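Local coordinates for salivary cystatin-L (Ixodes scapularis, PDB 4ZM8), which inhibits host papain-like cysteine proteases, cathepsins L and S among them, and so helps the tick suppress the immune response of the animal it feeds on, at residues A23-A26 and T27-S31; P35-T38 and H39-V43. All blocks are in the same frame, centred on the assembly; numbering follows the deposited sequence.

Contact 1 lies within helix 17-32 of the cystatin fold, and contact 2 follows it along the chain, where the loop after that helix runs into the start of the long strand 39-68. Their centres are about 10 Å apart, and they touch: Ser31 is probably hydrogen-bonded to the backbone of Asp41, while His24 and Thr27 pack on residues of 39-43. They lie on the two sides of the turn from helix to sheet, with the strand running back along the helix. Both also touch the second subunit of the crystallised dimer, a form that is probably not present in vivo and is predicted to be inactive as an inhibitor.

Contact 1 (A23-A26 and T27-S31); sequences AHYA and TSTWS
Thr29 reaches back one helical turn and sets its hydroxyl over one face of the Tyr25 ring, offset toward the rim at CE1, with OG1 3.4 Å from that carbon. The tyrosine turns CG anti to the backbone N (chi1 172°), which swings the ring to the side where Thr29 OG1 stands over its face. The same OG1 donates to Tyr25 O, and the backbone N of Thr29 binds this oxygen too, the two donors arriving from opposite faces of the carbonyl plane.

Thr27 makes the same pair of bonds, amide and hydroxyl, to Ala23 O. Its OG1, placed beside its own backbone N (chi1 -54°), lies 2.6 Å from Ala23 O, while Thr27 N comes to that acceptor at 3.0 Å from the other face. Ser31 closes a third such pair on Thr27 O, its OG 2.8 Å away; this OG also meets Asp41 N at the start of strand 39-68. Ser28 differs: its hydroxyl sits near two carbonyls, 2.8 Å from His24 O and 3.1 Å from Tyr25 O, and its single proton could serve either. Ser28 N also bonds to His24 O, at 2.9 Å. Trp30 N to Ala26 O continues the helical i to i+4 series.

Several of these residues also meet the second subunit: its Lys104 makes a cation-pi contact with Tyr25, its Phe109 stacks on Trp30, and its Tyr76 OH is hydrogen-bonded to His24 ND1.

Three carbonyls of this helix thus each accept an amide and a hydroxyl from the residue four places on. These bonds to the preceding turn satisfy the hydroxyls of Thr27 and Thr29 within the helix itself, hold their rotation, and let the buried Thr27 present its methyl to strand 39-68.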
loop_
_atom_site.group_PDB
_atom_site.type_symbol
_atom_site.label_atom_id
_atom_site.label_comp_id
_atom_site.label_asym_id
_atom_site.label_seq_id
_atom_site.Cartn_x
_atom_site.Cartn_y
_atom_site.Cartn_z
ATOM N N ALA A 23 -0.220 0.804 -19.489
ATOM C CA ALA A 23 -1.605 1.231 -19.566
ATOM C C ALA A 23 -2.470 0.089 -20.108
ATOM O O ALA A 23 -3.619 -0.082 -19.709
ATOM C CB ALA A 23 -1.723 2.474 -20.431
ATOM N N HIS A 24 -1.910 -0.708 -21.007
ATOM C CA HIS A 24 -2.649 -1.857 -21.498
ATOM C C HIS A 24 -2.725 -2.929 -20.422
ATOM O O HIS A 24 -3.803 -3.449 -20.146
ATOM C CB HIS A 24 -2.021 -2.401 -22.778
ATOM C CG HIS A 24 -2.474 -1.685 -24.011
ATOM N ND1 HIS A 24 -3.721 -1.876 -24.566
ATOM C CD2 HIS A 24 -1.856 -0.765 -24.789
ATOM C CE1 HIS A 24 -3.848 -1.110 -25.634
ATOM N NE2 HIS A 24 -2.728 -0.429 -25.794
ATOM N N TYR A 25 -1.590 -3.242 -19.804
ATOM C CA TYR A 25 -1.585 -4.161 -18.672
ATOM C C TYR A 25 -2.600 -3.775 -17.604
ATOM O O TYR A 25 -3.378 -4.611 -17.154
ATOM C CB TYR A 25 -0.209 -4.245 -18.023
ATOM C CG TYR A 25 -0.271 -5.050 -16.748
ATOM C CD1 TYR A 25 -0.381 -6.439 -16.787
ATOM C CD2 TYR A 25 -0.258 -4.430 -15.503
ATOM C CE1 TYR A 25 -0.462 -7.188 -15.620
ATOM C CE2 TYR A 25 -0.344 -5.172 -14.330
ATOM C CZ TYR A 25 -0.445 -6.551 -14.394
ATOM O OH TYR A 25 -0.526 -7.299 -13.233
ATOM N N ALA A 26 -2.586 -2.511 -17.199
ATOM C CA ALA A 26 -3.520 -2.031 -16.190
ATOM C C ALA A 26 -4.974 -2.159 -16.627
ATOM O O ALA A 26 -5.814 -2.584 -15.850
ATOM C CB ALA A 26 -3.215 -0.580 -15.838
ATOM N N THR A 27 -5.268 -1.775 -17.867
ATOM C CA THR A 27 -6.644 -1.753 -18.367
ATOM C C THR A 27 -7.227 -3.144 -18.582
ATOM O O THR A 27 -8.372 -3.411 -18.207
ATOM C CB THR A 27 -6.755 -0.997 -19.697
ATOM O OG1 THR A 27 -6.197 0.314 -19.555
ATOM C CG2 THR A 27 -8.200 -0.864 -20.082
ATOM N N SER A 28 -6.446 -4.016 -19.206
ATOM C CA SER A 28 -6.890 -5.375 -19.471
ATOM C C SER A 28 -7.174 -6.100 -18.172
ATOM O O SER A 28 -8.228 -6.720 -18.016
ATOM C CB SER A 28 -5.836 -6.128 -20.277
ATOM O OG SER A 28 -4.590 -6.133 -19.604
ATOM N N THR A 29 -6.215 -6.000 -17.249
ATOM C CA THR A 29 -6.260 -6.611 -15.920
ATOM C C THR A 29 -7.449 -6.163 -15.086
ATOM O O THR A 29 -8.145 -6.984 -14.488
ATOM C CB THR A 29 -4.989 -6.271 -15.137
ATOM O OG1 THR A 29 -3.846 -6.743 -15.855
ATOM C CG2 THR A 29 -5.021 -6.874 -13.739
ATOM N N TRP A 30 -7.678 -4.854 -15.040
ATOM C CA TRP A 30 -8.710 -4.313 -14.183
ATOM C C TRP A 30 -10.108 -4.673 -14.678
ATOM O O TRP A 30 -10.920 -5.171 -13.912
ATOM C CB TRP A 30 -8.564 -2.797 -14.054
ATOM C CG TRP A 30 -9.707 -2.187 -13.307
ATOM C CD1 TRP A 30 -9.902 -2.197 -11.953
ATOM C CD2 TRP A 30 -10.824 -1.493 -13.869
ATOM N NE1 TRP A 30 -11.070 -1.544 -11.642
ATOM C CE2 TRP A 30 -11.656 -1.101 -12.802
ATOM C CE3 TRP A 30 -11.199 -1.156 -15.169
ATOM C CZ2 TRP A 30 -12.836 -0.404 -12.996
ATOM C CZ3 TRP A 30 -12.379 -0.459 -15.362
ATOM C CH2 TRP A 30 -13.182 -0.094 -14.285
ATOM N N SER A 31 -10.379 -4.436 -15.958
ATOM C CA SER A 31 -11.727 -4.599 -16.518
ATOM C C SER A 31 -12.188 -6.057 -16.603
ATOM O O SER A 31 -13.391 -6.331 -16.614
ATOM C CB SER A 31 -11.788 -3.960 -17.900
ATOM O OG SER A 31 -10.853 -4.588 -18.758
#

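Contact 2 (P35-T38 and H39-V43); sequences PGKT and HFDTV
Lys37 and Asp41 form the charged part of this contact, a salt bridge that spans the junction between loop and strand. The lysine chain is bent at chi2 (62°) and again at chi4 (70°), and these bends bring its end round to the carboxylate; the two side chains cross at about a right angle. NZ lies 3.5 Å from Asp41 OD1, a long separation that suggests a modest attraction. The lysine CE comes close as well, at 3.9 Å from Asp41 OD1. The other oxygen of the carboxylate, OD2, has a partner of opposite charge in Arg90 of the second subunit, so the aspartate is shared between two cations, which would be expected to favour its charged form.

Hydrogen bonding joins the neighbours Thr38 and His39. Thr38 OG1 stands at the edge of the imidazole, in the plane of the ring, 3.0 Å from His39 ND1; either atom could be the donor. The threonine hydroxyl occupies the position between its backbone N and carbonyl carbon (chi1 58°), from which it faces the ring, and the bond should restrain the rotation of the imidazole.

Van der Waals contact is slight. The methylene CG of Lys37 lies 3.8 Å from the carbonyl oxygen His39 O, alongside the backbone at the start of the strand.

Strand 39-68 begins here, just after the loop leaving helix 17-32, and turns back along that helix. Asp41 packs on Thr27, and Val43 touches both His24 and Thr27. His39, Asp41 and Thr42 pair antiparallel with a strand of the second subunit, carrying the sheet across the dimer interface.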
loop_
_atom_site.group_PDB
_atom_site.type_symbol
_atom_site.label_atom_id
_atom_site.label_comp_id
_atom_site.label_asym_id
_atom_site.label_seq_id
_atom_site.Cartn_x
_atom_site.Cartn_y
_atom_site.Cartn_z
ATOM N N PRO A 35 -17.559 -6.774 -13.162
ATOM C CA PRO A 35 -18.845 -7.463 -13.305
ATOM C C PRO A 35 -19.749 -6.762 -14.297
ATOM O O PRO A 35 -19.702 -5.536 -14.389
ATOM C CB PRO A 35 -19.427 -7.394 -11.896
ATOM C CG PRO A 35 -18.911 -6.096 -11.360
ATOM C CD PRO A 35 -17.552 -5.875 -11.993
ATOM N N GLY A 36 -20.560 -7.531 -15.018
ATOM C CA GLY A 36 -21.391 -6.986 -16.077
ATOM C C GLY A 36 -20.621 -7.002 -17.386
ATOM O O GLY A 36 -21.137 -7.410 -18.431
ATOM N N LYS A 37 -19.368 -6.564 -17.312
ATOM C CA LYS A 37 -18.481 -6.513 -18.464
ATOM C C LYS A 37 -18.398 -7.871 -19.153
ATOM O O LYS A 37 -18.255 -8.895 -18.494
ATOM C CB LYS A 37 -17.084 -6.057 -18.031
ATOM C CG LYS A 37 -16.639 -4.713 -18.603
ATOM C CD LYS A 37 -17.528 -3.561 -18.158
ATOM C CE LYS A 37 -17.113 -2.221 -18.790
ATOM N NZ LYS A 37 -17.394 -2.136 -20.271
ATOM N N THR A 38 -18.504 -7.876 -20.478
ATOM C CA THR A 38 -18.293 -9.091 -21.261
ATOM C C THR A 38 -17.020 -8.998 -22.106
ATOM O O THR A 38 -16.389 -10.013 -22.392
ATOM C CB THR A 38 -19.478 -9.382 -22.176
ATOM O OG1 THR A 38 -19.689 -8.261 -23.039
ATOM C CG2 THR A 38 -20.730 -9.623 -21.354
ATOM N N HIS A 39 -16.649 -7.781 -22.499
ATOM C CA HIS A 39 -15.418 -7.538 -23.261
ATOM C C HIS A 39 -14.311 -6.916 -22.412
ATOM O O HIS A 39 -14.576 -6.336 -21.353
ATOM C CB HIS A 39 -15.699 -6.620 -24.458
ATOM C CG HIS A 39 -16.561 -7.242 -25.512
ATOM N ND1 HIS A 39 -17.850 -7.659 -25.266
ATOM C CD2 HIS A 39 -16.319 -7.523 -26.814
ATOM C CE1 HIS A 39 -18.365 -8.169 -26.370
ATOM N NE2 HIS A 39 -17.458 -8.096 -27.326
ATOM N N PHE A 40 -13.075 -7.012 -22.886
ATOM C CA PHE A 40 -12.004 -6.212 -22.296
ATOM C C PHE A 40 -12.212 -4.739 -22.608
ATOM O O PHE A 40 -12.733 -4.387 -23.676
ATOM C CB PHE A 40 -10.628 -6.633 -22.816
ATOM C CG PHE A 40 -10.219 -7.997 -22.391
ATOM C CD1 PHE A 40 -9.742 -8.220 -21.116
ATOM C CD2 PHE A 40 -10.313 -9.065 -23.266
ATOM C CE1 PHE A 40 -9.368 -9.480 -20.724
ATOM C CE2 PHE A 40 -9.941 -10.325 -22.877
ATOM C CZ PHE A 40 -9.468 -10.530 -21.605
ATOM N N ASP A 41 -11.829 -3.883 -21.668
ATOM C CA ASP A 41 -11.612 -2.471 -21.954
ATOM C C ASP A 41 -10.219 -2.374 -22.525
ATOM O O ASP A 41 -9.380 -3.238 -22.256
ATOM C CB ASP A 41 -11.721 -1.607 -20.704
ATOM C CG ASP A 41 -13.141 -1.288 -20.332
ATOM O OD1 ASP A 41 -14.044 -1.556 -21.164
ATOM O OD2 ASP A 41 -13.345 -0.755 -19.215
ATOM N N THR A 42 -9.957 -1.341 -23.309
ATOM C CA THR A 42 -8.600 -1.142 -23.797
ATOM C C THR A 42 -8.211 0.337 -23.753
ATOM O O THR A 42 -8.946 1.186 -23.243
ATOM C CB THR A 42 -8.424 -1.700 -25.223
ATOM O OG1 THR A 42 -7.028 -1.827 -25.524
ATOM C CG2 THR A 42 -9.100 -0.789 -26.243
ATOM N N VAL A 43 -7.026 0.638 -24.250
ATOM C CA VAL A 43 -6.587 2.014 -24.253
ATOM C C VAL A 43 -6.959 2.714 -25.565
ATOM O O VAL A 43 -6.495 2.338 -26.643
ATOM C CB VAL A 43 -5.092 2.089 -24.023
ATOM C CG1 VAL A 43 -4.635 3.542 -23.902
ATOM C CG2 VAL A 43 -4.732 1.284 -22.774
#